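Local coordinates for protein transcription termination factor NusA (Planctomyces limnophilus, PDB 4MTN) that probably takes part in both transcription termination and antitermination, binding the core enzyme of RNA polymerase and nascent RNA, at residues A[66-70]-A[71-75]; A[88-91]-A[92-95]; A[19-23]-A[24-28]; A[127-131]-A[132-136]. One frame throughout, in Å; residues are numbered along the deposited sequence.

In the fold
Contacts 1 and 3 are the same kind of place met twice: a chain turning into a helix, with an aspartate at the N-cap and a branched hydrophobic residue just before it. Contacts 1 and 2 lie at the surface, contacts 3 and 4 are partly buried. Contact 2 is two successive turns of helix 87-105; it touches contact 3, Ile93 packing on Ile21, and their centres are about 10 Å apart. Contact 4 is a beta hairpin in the S1 region. Its backbone pairs strand to strand, while the other three rely on helical backbone bonds, joined in contact 3 by an Asp22 cap and in contact 1 by a bond from Asp69 N to Glu72.

Contact 1 of 4, residues A[66-70]-A[71-75]; sequences REIDR and DELGD
Glu72 reaches back to Asp69 because its CG sits between its own backbone N and carbonyl carbon (chi1 53°), with the chain extended beyond, which lays the carboxylate beside the residues that lead into helix 70-78. There Glu72 OE2 accepts from Asp69 N at 3.1 Å, using the lone pair that faces away from its other oxygen. The same oxygen lies by the branch point of Ile68, 3.4 Å from Ile68 CB. The backbone adds two bonds of the first turn: Leu73 N gives a 3.0 Å bond to Asp69 O and Gly74 N a 2.9 Å bond to Arg70 O.

Ile68 completes the arrangement. Its CD1 meets Leu73 CD1 at 3.7 Å, the two side chains crossing at about a right angle, and beyond them Ile68 also packs on Val61 of strand 59-63 and Phe42 of helix 23-42. Asp69 OD2 stands 4.2 Å from Glu72 OE2, a like-charged pair that the amides at the helix start may partly offset. With an alanine at the Glu72 position, Asp69 N is likely to lose its side-chain acceptor and the first turn to be less firmly tied to the incoming chain.

Asp69, the N-cap residue, makes no capping bond with its own side chain, so the Glu72 bond is only half of a capping box; joined with the Ile68-Leu73 pair, a hydrophobic staple, it marks the N-terminus of a helix entered from a strand in the NusA N-terminal domain.

Contact 2 of 4, residues A[88-91]-A[92-95]; sequences VMIQ and KIRE
Met89 O is gripped by two amides of the next turn: Ile93 N binds it at 2.9 Å in the carbonyl plane, and Lys92 N adds a weak second bond at 3.0 Å. Lys92 N is itself shared, since it also reaches Val88 O. One residue on, Arg94 N makes the shortest bond here, 2.7 Å to Ile90 O and nearly straight at 168°, while Glu95 N approaches Gln91 O from above its carbonyl plane.

The side chains sort by face. Ile93 turns CG1 beside its own backbone N (chi1 -62°), which carries CD1 back toward the previous turn, where it meets Ile90 CD1 at 4.1 Å and the CG of selenomethionine Met89 at 4.3 Å. These three face the other helices: Met89 packs on Ile11 and Ala33, Ile90 on Ile15, and Ile93 on Val26. Ile90 and Arg94 lie side by side, pointing the same way, with Ile90 CG2 4.2 Å from Arg94 CG; the arginine's charged end goes on to a salt bridge with Glu97.

The contact is thus two amphipathic turns of helix 87-105. Its backbone amides are spent on the helix, and the arginine charge is paired along it, which implies that apolar residues carry most of the packing, although Lys92 also lies against helix 23-42.

Contact 3 of 4, residues A[19-23]-A[24-28]; sequences KSIDK and EIVFE
Ile21 and Val26 form the close-packed side of this helix start. Ile21 CG1 meets Val26 CG2 at 4.0 Å, one side chain lying roughly perpendicular to the other, and Val26 goes on to pack against Val12 and Ile15 of helix 7-18. Nearby, Phe27 N gives a 2.7 Å bond to Lys23 O with an N-H...O angle of 166°, while the ring of Phe27 brings CE2 to 3.9 Å from Lys23 CB and rests on Val12. Here too Asp22 O takes weak bonds from Ile25 N and from Val26 N, at 3.4 Å for the latter.

The solvent side is looser. Asp22 is exposed, its CG placed between the backbone N and carbonyl carbon (chi1 57°), a turn that swings OD1 over the helix end to accept from Ile25 N in a weak bond of 3.3 Å. The other carboxylate oxygen, OD2, lies against Ile25 CD1. Glu24, exposed as well, forms a salt bridge with Arg54.

An aspartate N-cap with its side chain bonded three residues on, and an Ile21-Val26 hydrophobic staple bracketing it, are typical of the N-terminus of a helix following a short loop; here they start helix 23-42 of the NusA N-terminal domain.

Contact 4 of 4, residues A[127-131]-A[132-136]; sequences VNIGK and AEAIL
Ala132 closes the turn of a beta hairpin, strand 124-128 with strand 133-137, in the S1 RNA-binding region, whose family has the OB fold. Its carbonyl O takes a weak 3.4 Å bond from Ile129 N, drawing the two ends of the turn together, and its methyl leans on Leu101 of helix 87-105. Next, Glu133 forms a non-hydrogen-bonded pair with Asn128. The glutamate chain bends at chi2 (-71°), laying its carboxylate back across the neighbouring strand with OE2 3.4 Å from Asn128 CB; the amide and carboxylate planes stand 35° apart.

Within the turn Asn128 OD1 accepts from Gly130 N at 2.8 Å, with the donor well above the amide plane, which makes an Asx turn. Were a leucine to replace Asn128, Gly130 N would probably be left without that acceptor and the loop freer to shift. Ala134 follows on the opposite face from Glu133, its methyl among Val169 and Leu171 of strand 167-172; its N bonds to Val127 O at 2.8 Å. Ile135 bonds by its backbone to that same strand 167-172.

Leu136 returns to the first strand, its backbone bonded with Ile125, two residues on from the bond of Val127 N to Ala134 O, which is 2.6 Å long with an N-H...O angle of 169°.

Contact 1 of 4, residues A[66-70]-A[71-75]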
loop_
_atom_site.group_PDB
_atom_site.type_symbol
_atom_site.label_atom_id
_atom_site.label_comp_id
_atom_site.label_asym_id
_atom_site.label_seq_id
_atom_site.Cartn_x
_atom_site.Cartn_y
_atom_site.Cartn_z
ATOM N N ARG A 66 -11.937 -46.567 7.266
ATOM C CA ARG A 66 -11.585 -47.892 7.764
ATOM C C ARG A 66 -10.105 -47.979 8.127
ATOM O O ARG A 66 -9.253 -47.429 7.429
ATOM C CB ARG A 66 -11.936 -48.960 6.725
ATOM C CG ARG A 66 -11.676 -50.386 7.181
ATOM C CD ARG A 66 -11.920 -51.380 6.057
ATOM N NE ARG A 66 -11.600 -52.747 6.459
ATOM C CZ ARG A 66 -10.384 -53.278 6.394
ATOM N NH1 ARG A 66 -9.366 -52.556 5.943
ATOM N NH2 ARG A 66 -10.184 -54.531 6.781
ATOM N N GLU A 67 -9.808 -48.675 9.219
ATOM C CA GLU A 67 -8.433 -48.872 9.659
ATOM C C GLU A 67 -7.656 -49.752 8.687
ATOM O O GLU A 67 -8.243 -50.494 7.899
ATOM C CB GLU A 67 -8.403 -49.493 11.057
ATOM C CG GLU A 67 -8.644 -48.511 12.190
ATOM C CD GLU A 67 -7.452 -47.610 12.442
ATOM O OE1 GLU A 67 -6.729 -47.848 13.432
ATOM O OE2 GLU A 67 -7.239 -46.661 11.659
ATOM N N ILE A 68 -6.331 -49.663 8.746
ATOM C CA ILE A 68 -5.472 -50.474 7.892
ATOM C C ILE A 68 -4.731 -51.518 8.723
ATOM O O ILE A 68 -4.489 -51.317 9.914
ATOM C CB ILE A 68 -4.455 -49.609 7.116
ATOM C CG1 ILE A 68 -3.444 -48.970 8.069
ATOM C CG2 ILE A 68 -5.173 -48.542 6.304
ATOM C CD1 ILE A 68 -2.312 -48.256 7.362
ATOM N N ASP A 69 -4.396 -52.639 8.090
ATOM C CA ASP A 69 -3.721 -53.743 8.768
ATOM C C ASP A 69 -2.399 -53.313 9.393
ATOM O O ASP A 69 -1.707 -52.444 8.864
ATOM C CB ASP A 69 -3.479 -54.898 7.794
ATOM C CG ASP A 69 -4.752 -55.641 7.440
ATOM O OD1 ASP A 69 -5.662 -55.706 8.293
ATOM O OD2 ASP A 69 -4.843 -56.162 6.308
ATOM N N ARG A 70 -2.061 -53.924 10.525
ATOM C CA ARG A 70 -0.805 -53.645 11.212
ATOM C C ARG A 70 0.387 -53.981 10.323
ATOM O O ARG A 70 1.439 -53.347 10.410
ATOM C CB ARG A 70 -0.722 -54.434 12.519
ATOM C CG ARG A 70 -1.847 -54.141 13.496
ATOM C CD ARG A 70 -1.760 -52.721 14.028
ATOM N NE ARG A 70 -2.825 -52.433 14.984
ATOM C CZ ARG A 70 -2.768 -52.731 16.278
ATOM N NH1 ARG A 70 -1.693 -53.329 16.776
ATOM N NH2 ARG A 70 -3.785 -52.432 17.074
ATOM N N ASP A 71 0.210 -54.992 9.477
ATOM C CA ASP A 71 1.233 -55.404 8.525
ATOM C C ASP A 71 1.635 -54.260 7.601
ATOM O O ASP A 71 2.771 -53.788 7.640
ATOM C CB ASP A 71 0.739 -56.593 7.700
ATOM C CG ASP A 71 0.167 -57.699 8.563
ATOM O OD1 ASP A 71 0.923 -58.627 8.920
ATOM O OD2 ASP A 71 -1.038 -57.639 8.886
ATOM N N GLU A 72 0.693 -53.819 6.772
ATOM C CA GLU A 72 0.948 -52.757 5.804
ATOM C C GLU A 72 1.259 -51.424 6.481
ATOM O O GLU A 72 1.957 -50.583 5.915
ATOM C CB GLU A 72 -0.248 -52.602 4.862
ATOM C CG GLU A 72 -1.581 -52.423 5.570
ATOM C CD GLU A 72 -2.750 -52.376 4.607
ATOM O OE1 GLU A 72 -2.516 -52.456 3.383
ATOM O OE2 GLU A 72 -3.902 -52.258 5.075
ATOM N N LEU A 73 0.739 -51.234 7.690
ATOM C CA LEU A 73 1.026 -50.030 8.460
ATOM C C LEU A 73 2.486 -50.022 8.899
ATOM O O LEU A 73 3.122 -48.969 8.958
ATOM C CB LEU A 73 0.102 -49.931 9.677
ATOM C CG LEU A 73 0.342 -48.772 10.648
ATOM C CD1 LEU A 73 0.273 -47.433 9.928
ATOM C CD2 LEU A 73 -0.656 -48.819 11.794
ATOM N N GLY A 74 3.011 -51.204 9.201
ATOM C CA GLY A 74 4.404 -51.349 9.577
ATOM C C GLY A 74 5.336 -51.007 8.431
ATOM O O GLY A 74 6.404 -50.432 8.638
ATOM N N ASP A 75 4.926 -51.363 7.217
ATOM C CA ASP A 75 5.708 -51.062 6.022
ATOM C C ASP A 75 5.770 -49.560 5.771
ATOM O O ASP A 75 6.798 -49.035 5.350
ATOM C CB ASP A 75 5.125 -51.775 4.799
ATOM C CG ASP A 75 5.278 -53.282 4.872
ATOM O OD1 ASP A 75 6.367 -53.788 4.529
ATOM O OD2 ASP A 75 4.307 -53.961 5.263
#

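Contact 2 of 4, residues A[88-91]-A[92-95]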
loop_
_atom_site.group_PDB
_atom_site.type_symbol
_atom_site.label_atom_id
_atom_site.label_comp_id
_atom_site.label_asym_id
_atom_site.label_seq_id
_atom_site.Cartn_x
_atom_site.Cartn_y
_atom_site.Cartn_z
ATOM N N VAL A 88 13.023 -35.828 3.175
ATOM C CA VAL A 88 11.704 -35.654 2.581
ATOM C C VAL A 88 10.677 -35.334 3.661
ATOM O O VAL A 88 9.760 -34.538 3.451
ATOM C CB VAL A 88 11.260 -36.910 1.809
ATOM C CG1 VAL A 88 9.981 -36.634 1.033
ATOM C CG2 VAL A 88 12.365 -37.373 0.872
HETATM N N MSE A 89 10.842 -35.962 4.820
HETATM C CA MSE A 89 9.970 -35.720 5.962
HETATM C C MSE A 89 10.147 -34.301 6.489
HETATM O O MSE A 89 9.177 -33.643 6.864
HETATM C CB MSE A 89 10.250 -36.736 7.071
HETATM C CG MSE A 89 9.475 -36.493 8.353
HETATM SE SE MSE A 89 9.910 -37.799 9.730
HETATM C CE MSE A 89 11.841 -37.537 9.792
ATOM N N ILE A 90 11.393 -33.838 6.511
ATOM C CA ILE A 90 11.707 -32.486 6.958
ATOM C C ILE A 90 11.088 -31.457 6.016
ATOM O O ILE A 90 10.695 -30.370 6.439
ATOM C CB ILE A 90 13.230 -32.257 7.044
ATOM C CG1 ILE A 90 13.905 -33.422 7.773
ATOM C CG2 ILE A 90 13.539 -30.938 7.741
ATOM C CD1 ILE A 90 13.457 -33.586 9.209
ATOM N N GLN A 91 10.999 -31.813 4.738
ATOM C CA GLN A 91 10.362 -30.954 3.746
ATOM C C GLN A 91 8.878 -30.791 4.064
ATOM O O GLN A 91 8.291 -29.740 3.810
ATOM C CB GLN A 91 10.549 -31.522 2.337
ATOM C CG GLN A 91 9.977 -30.648 1.233
ATOM C CD GLN A 91 10.303 -31.168 -0.152
ATOM O OE1 GLN A 91 11.098 -32.095 -0.309
ATOM N NE2 GLN A 91 9.690 -30.572 -1.168
ATOM N N LYS A 92 8.279 -31.838 4.623
ATOM C CA LYS A 92 6.890 -31.786 5.062
ATOM C C LYS A 92 6.760 -30.986 6.355
ATOM O O LYS A 92 5.780 -30.270 6.557
ATOM C CB LYS A 92 6.333 -33.197 5.259
ATOM C CG LYS A 92 5.949 -33.906 3.969
ATOM C CD LYS A 92 4.718 -33.273 3.339
ATOM C CE LYS A 92 4.260 -34.052 2.117
ATOM N NZ LYS A 92 3.005 -33.496 1.540
ATOM N N ILE A 93 7.754 -31.116 7.229
ATOM C CA ILE A 93 7.762 -30.390 8.495
ATOM C C ILE A 93 7.960 -28.894 8.261
ATOM O O ILE A 93 7.272 -28.067 8.862
ATOM C CB ILE A 93 8.862 -30.912 9.440
ATOM C CG1 ILE A 93 8.620 -32.384 9.780
ATOM C CG2 ILE A 93 8.909 -30.085 10.713
ATOM C CD1 ILE A 93 9.645 -32.970 10.726
ATOM N N ARG A 94 8.899 -28.554 7.383
ATOM C CA ARG A 94 9.136 -27.162 7.013
ATOM C C ARG A 94 7.926 -26.586 6.287
ATOM O O ARG A 94 7.635 -25.394 6.388
ATOM C CB ARG A 94 10.385 -27.040 6.136
ATOM C CG ARG A 94 11.693 -27.289 6.870
ATOM C CD ARG A 94 11.907 -26.272 7.980
ATOM N NE ARG A 94 13.163 -26.491 8.692
ATOM C CZ ARG A 94 13.563 -25.779 9.741
ATOM N NH1 ARG A 94 12.804 -24.797 10.206
ATOM N NH2 ARG A 94 14.721 -26.050 10.325
ATOM N N GLU A 95 7.225 -27.445 5.555
ATOM C CA GLU A 95 6.011 -27.046 4.856
ATOM C C GLU A 95 4.907 -26.742 5.861
ATOM O O GLU A 95 4.099 -25.835 5.657
ATOM C CB GLU A 95 5.570 -28.141 3.883
ATOM C CG GLU A 95 4.543 -27.701 2.858
ATOM C CD GLU A 95 4.422 -28.680 1.705
ATOM O OE1 GLU A 95 5.155 -29.692 1.704
ATOM O OE2 GLU A 95 3.595 -28.439 0.799
#

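Contact 3 of 4, residues A[19-23]-A[24-28]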
loop_
_atom_site.group_PDB
_atom_site.type_symbol
_atom_site.label_atom_id
_atom_site.label_comp_id
_atom_site.label_asym_id
_atom_site.label_seq_id
_atom_site.Cartn_x
_atom_site.Cartn_y
_atom_site.Cartn_z
ATOM N N LYS A 19 16.207 -28.797 14.942
ATOM C CA LYS A 19 15.717 -27.698 14.113
ATOM C C LYS A 19 15.092 -26.569 14.933
ATOM O O LYS A 19 14.752 -25.517 14.388
ATOM C CB LYS A 19 14.701 -28.219 13.093
ATOM N N SER A 20 14.941 -26.801 16.236
ATOM C CA SER A 20 14.403 -25.807 17.166
ATOM C C SER A 20 13.016 -25.302 16.769
ATOM O O SER A 20 12.784 -24.096 16.689
ATOM C CB SER A 20 15.366 -24.622 17.296
ATOM O OG SER A 20 16.604 -25.031 17.851
ATOM N N ILE A 21 12.100 -26.235 16.524
ATOM C CA ILE A 21 10.706 -25.898 16.255
ATOM C C ILE A 21 9.795 -26.753 17.132
ATOM O O ILE A 21 10.129 -27.894 17.451
ATOM C CB ILE A 21 10.344 -26.092 14.771
ATOM C CG1 ILE A 21 10.817 -27.461 14.281
ATOM C CG2 ILE A 21 10.960 -24.988 13.924
ATOM C CD1 ILE A 21 10.650 -27.662 12.793
ATOM N N ASP A 22 8.650 -26.199 17.520
ATOM C CA ASP A 22 7.778 -26.852 18.493
ATOM C C ASP A 22 7.205 -28.168 17.970
ATOM O O ASP A 22 7.092 -28.372 16.760
ATOM C CB ASP A 22 6.643 -25.912 18.910
ATOM C CG ASP A 22 5.825 -25.426 17.731
ATOM O OD1 ASP A 22 4.800 -26.066 17.415
ATOM O OD2 ASP A 22 6.204 -24.403 17.125
ATOM N N LYS A 23 6.849 -29.052 18.898
ATOM C CA LYS A 23 6.398 -30.402 18.573
ATOM C C LYS A 23 5.157 -30.436 17.686
ATOM O O LYS A 23 5.064 -31.261 16.779
ATOM C CB LYS A 23 6.119 -31.188 19.856
ATOM C CG LYS A 23 7.359 -31.680 20.581
ATOM C CD LYS A 23 6.985 -32.655 21.689
ATOM C CE LYS A 23 8.217 -33.286 22.319
ATOM N NZ LYS A 23 9.079 -32.277 22.995
ATOM N N GLU A 24 4.209 -29.544 17.957
ATOM C CA GLU A 24 2.926 -29.555 17.259
ATOM C C GLU A 24 3.096 -29.376 15.753
ATOM O O GLU A 24 2.349 -29.955 14.963
ATOM C CB GLU A 24 2.005 -28.469 17.818
ATOM C CG GLU A 24 0.553 -28.611 17.392
ATOM C CD GLU A 24 -0.063 -29.927 17.837
ATOM O OE1 GLU A 24 0.343 -30.453 18.894
ATOM O OE2 GLU A 24 -0.955 -30.436 17.126
ATOM N N ILE A 25 4.081 -28.574 15.361
ATOM C CA ILE A 25 4.397 -28.395 13.950
ATOM C C ILE A 25 5.043 -29.663 13.399
ATOM O O ILE A 25 4.744 -30.093 12.283
ATOM C CB ILE A 25 5.335 -27.192 13.726
ATOM C CG1 ILE A 25 4.646 -25.893 14.147
ATOM C CG2 ILE A 25 5.766 -27.111 12.272
ATOM C CD1 ILE A 25 5.462 -24.649 13.869
ATOM N N VAL A 26 5.919 -30.263 14.198
ATOM C CA VAL A 26 6.613 -31.485 13.806
ATOM C C VAL A 26 5.639 -32.648 13.637
ATOM O O VAL A 26 5.735 -33.409 12.675
ATOM C CB VAL A 26 7.695 -31.871 14.833
ATOM C CG1 VAL A 26 8.437 -33.119 14.382
ATOM C CG2 VAL A 26 8.664 -30.718 15.040
ATOM N N PHE A 27 4.702 -32.779 14.574
ATOM C CA PHE A 27 3.677 -33.817 14.499
ATOM C C PHE A 27 2.885 -33.713 13.201
ATOM O O PHE A 27 2.646 -34.717 12.530
ATOM C CB PHE A 27 2.725 -33.732 15.695
ATOM C CG PHE A 27 3.216 -34.456 16.918
ATOM C CD1 PHE A 27 3.184 -35.839 16.979
ATOM C CD2 PHE A 27 3.697 -33.754 18.010
ATOM C CE1 PHE A 27 3.631 -36.509 18.104
ATOM C CE2 PHE A 27 4.145 -34.417 19.137
ATOM C CZ PHE A 27 4.111 -35.797 19.184
ATOM N N GLU A 28 2.484 -32.494 12.855
ATOM C CA GLU A 28 1.759 -32.246 11.614
ATOM C C GLU A 28 2.602 -32.625 10.401
ATOM O O GLU A 28 2.086 -33.149 9.414
ATOM C CB GLU A 28 1.338 -30.778 11.521
ATOM C CG GLU A 28 0.217 -30.388 12.470
ATOM C CD GLU A 28 -0.127 -28.913 12.389
ATOM O OE1 GLU A 28 0.797 -28.093 12.205
ATOM O OE2 GLU A 28 -1.324 -28.573 12.503
#

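Contact 4 of 4, residues A[127-131]-A[132-136]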
loop_
_atom_site.group_PDB
_atom_site.type_symbol
_atom_site.label_atom_id
_atom_site.label_comp_id
_atom_site.label_asym_id
_atom_site.label_seq_id
_atom_site.Cartn_x
_atom_site.Cartn_y
_atom_site.Cartn_z
ATOM N N VAL A 127 15.405 -9.011 8.318
ATOM C CA VAL A 127 15.119 -8.777 9.729
ATOM C C VAL A 127 14.614 -10.043 10.415
ATOM O O VAL A 127 13.688 -10.694 9.930
ATOM C CB VAL A 127 14.073 -7.658 9.907
ATOM C CG1 VAL A 127 13.794 -7.419 11.382
ATOM C CG2 VAL A 127 14.545 -6.380 9.231
ATOM N N ASN A 128 15.223 -10.388 11.545
ATOM C CA ASN A 128 14.809 -11.561 12.303
ATOM C C ASN A 128 13.818 -11.205 13.402
ATOM O O ASN A 128 14.174 -10.561 14.386
ATOM C CB ASN A 128 16.023 -12.264 12.911
ATOM C CG ASN A 128 15.637 -13.440 13.787
ATOM O OD1 ASN A 128 14.633 -14.109 13.542
ATOM N ND2 ASN A 128 16.434 -13.697 14.818
ATOM N N ILE A 129 12.576 -11.641 13.230
ATOM C CA ILE A 129 11.531 -11.403 14.218
ATOM C C ILE A 129 11.417 -12.606 15.153
ATOM O O ILE A 129 10.539 -12.669 16.011
ATOM C CB ILE A 129 10.187 -11.103 13.540
ATOM C CG1 ILE A 129 9.731 -12.294 12.698
ATOM C CG2 ILE A 129 10.314 -9.858 12.668
ATOM C CD1 ILE A 129 8.696 -11.941 11.647
ATOM N N GLY A 130 12.319 -13.563 14.954
ATOM C CA GLY A 130 12.518 -14.682 15.859
ATOM C C GLY A 130 11.714 -15.931 15.561
ATOM O O GLY A 130 12.134 -17.034 15.907
ATOM N N LYS A 131 10.562 -15.771 14.919
ATOM C CA LYS A 131 9.844 -16.915 14.372
ATOM C C LYS A 131 10.378 -17.263 12.989
ATOM O O LYS A 131 10.565 -18.434 12.654
ATOM C CB LYS A 131 8.342 -16.642 14.315
ATOM C CG LYS A 131 7.665 -16.674 15.675
ATOM C CD LYS A 131 6.159 -16.523 15.549
ATOM C CE LYS A 131 5.472 -16.724 16.890
ATOM N NZ LYS A 131 5.688 -18.096 17.430
ATOM N N ALA A 132 10.622 -16.227 12.192
ATOM C CA ALA A 132 11.086 -16.390 10.820
ATOM C C ALA A 132 11.808 -15.134 10.343
ATOM O O ALA A 132 11.693 -14.072 10.953
ATOM C CB ALA A 132 9.922 -16.714 9.899
ATOM N N GLU A 133 12.559 -15.263 9.253
ATOM C CA GLU A 133 13.268 -14.127 8.677
ATOM C C GLU A 133 12.364 -13.336 7.735
ATOM O O GLU A 133 11.731 -13.900 6.844
ATOM C CB GLU A 133 14.519 -14.596 7.930
ATOM C CG GLU A 133 15.561 -15.263 8.815
ATOM C CD GLU A 133 16.264 -14.284 9.739
ATOM O OE1 GLU A 133 16.216 -13.066 9.468
ATOM O OE2 GLU A 133 16.865 -14.735 10.737
ATOM N N ALA A 134 12.307 -12.025 7.945
ATOM C CA ALA A 134 11.521 -11.145 7.090
ATOM C C ALA A 134 12.442 -10.224 6.300
ATOM O O ALA A 134 13.539 -9.898 6.753
ATOM C CB ALA A 134 10.539 -10.335 7.917
ATOM N N ILE A 135 12.001 -9.810 5.117
ATOM C CA ILE A 135 12.819 -8.938 4.284
ATOM C C ILE A 135 12.187 -7.560 4.102
ATOM O O ILE A 135 10.970 -7.430 3.966
ATOM C CB ILE A 135 13.088 -9.568 2.897
ATOM C CG1 ILE A 135 11.780 -9.970 2.207
ATOM C CG2 ILE A 135 14.009 -10.771 3.029
ATOM C CD1 ILE A 135 11.293 -8.974 1.170
ATOM N N LEU A 136 13.032 -6.536 4.120
ATOM C CA LEU A 136 12.607 -5.172 3.836
ATOM C C LEU A 136 13.259 -4.695 2.539
ATOM O O LEU A 136 14.456 -4.412 2.511
ATOM C CB LEU A 136 12.970 -4.248 5.000
ATOM C CG LEU A 136 12.673 -2.753 4.858
ATOM C CD1 LEU A 136 11.182 -2.506 4.707
ATOM C CD2 LEU A 136 13.227 -1.986 6.052
#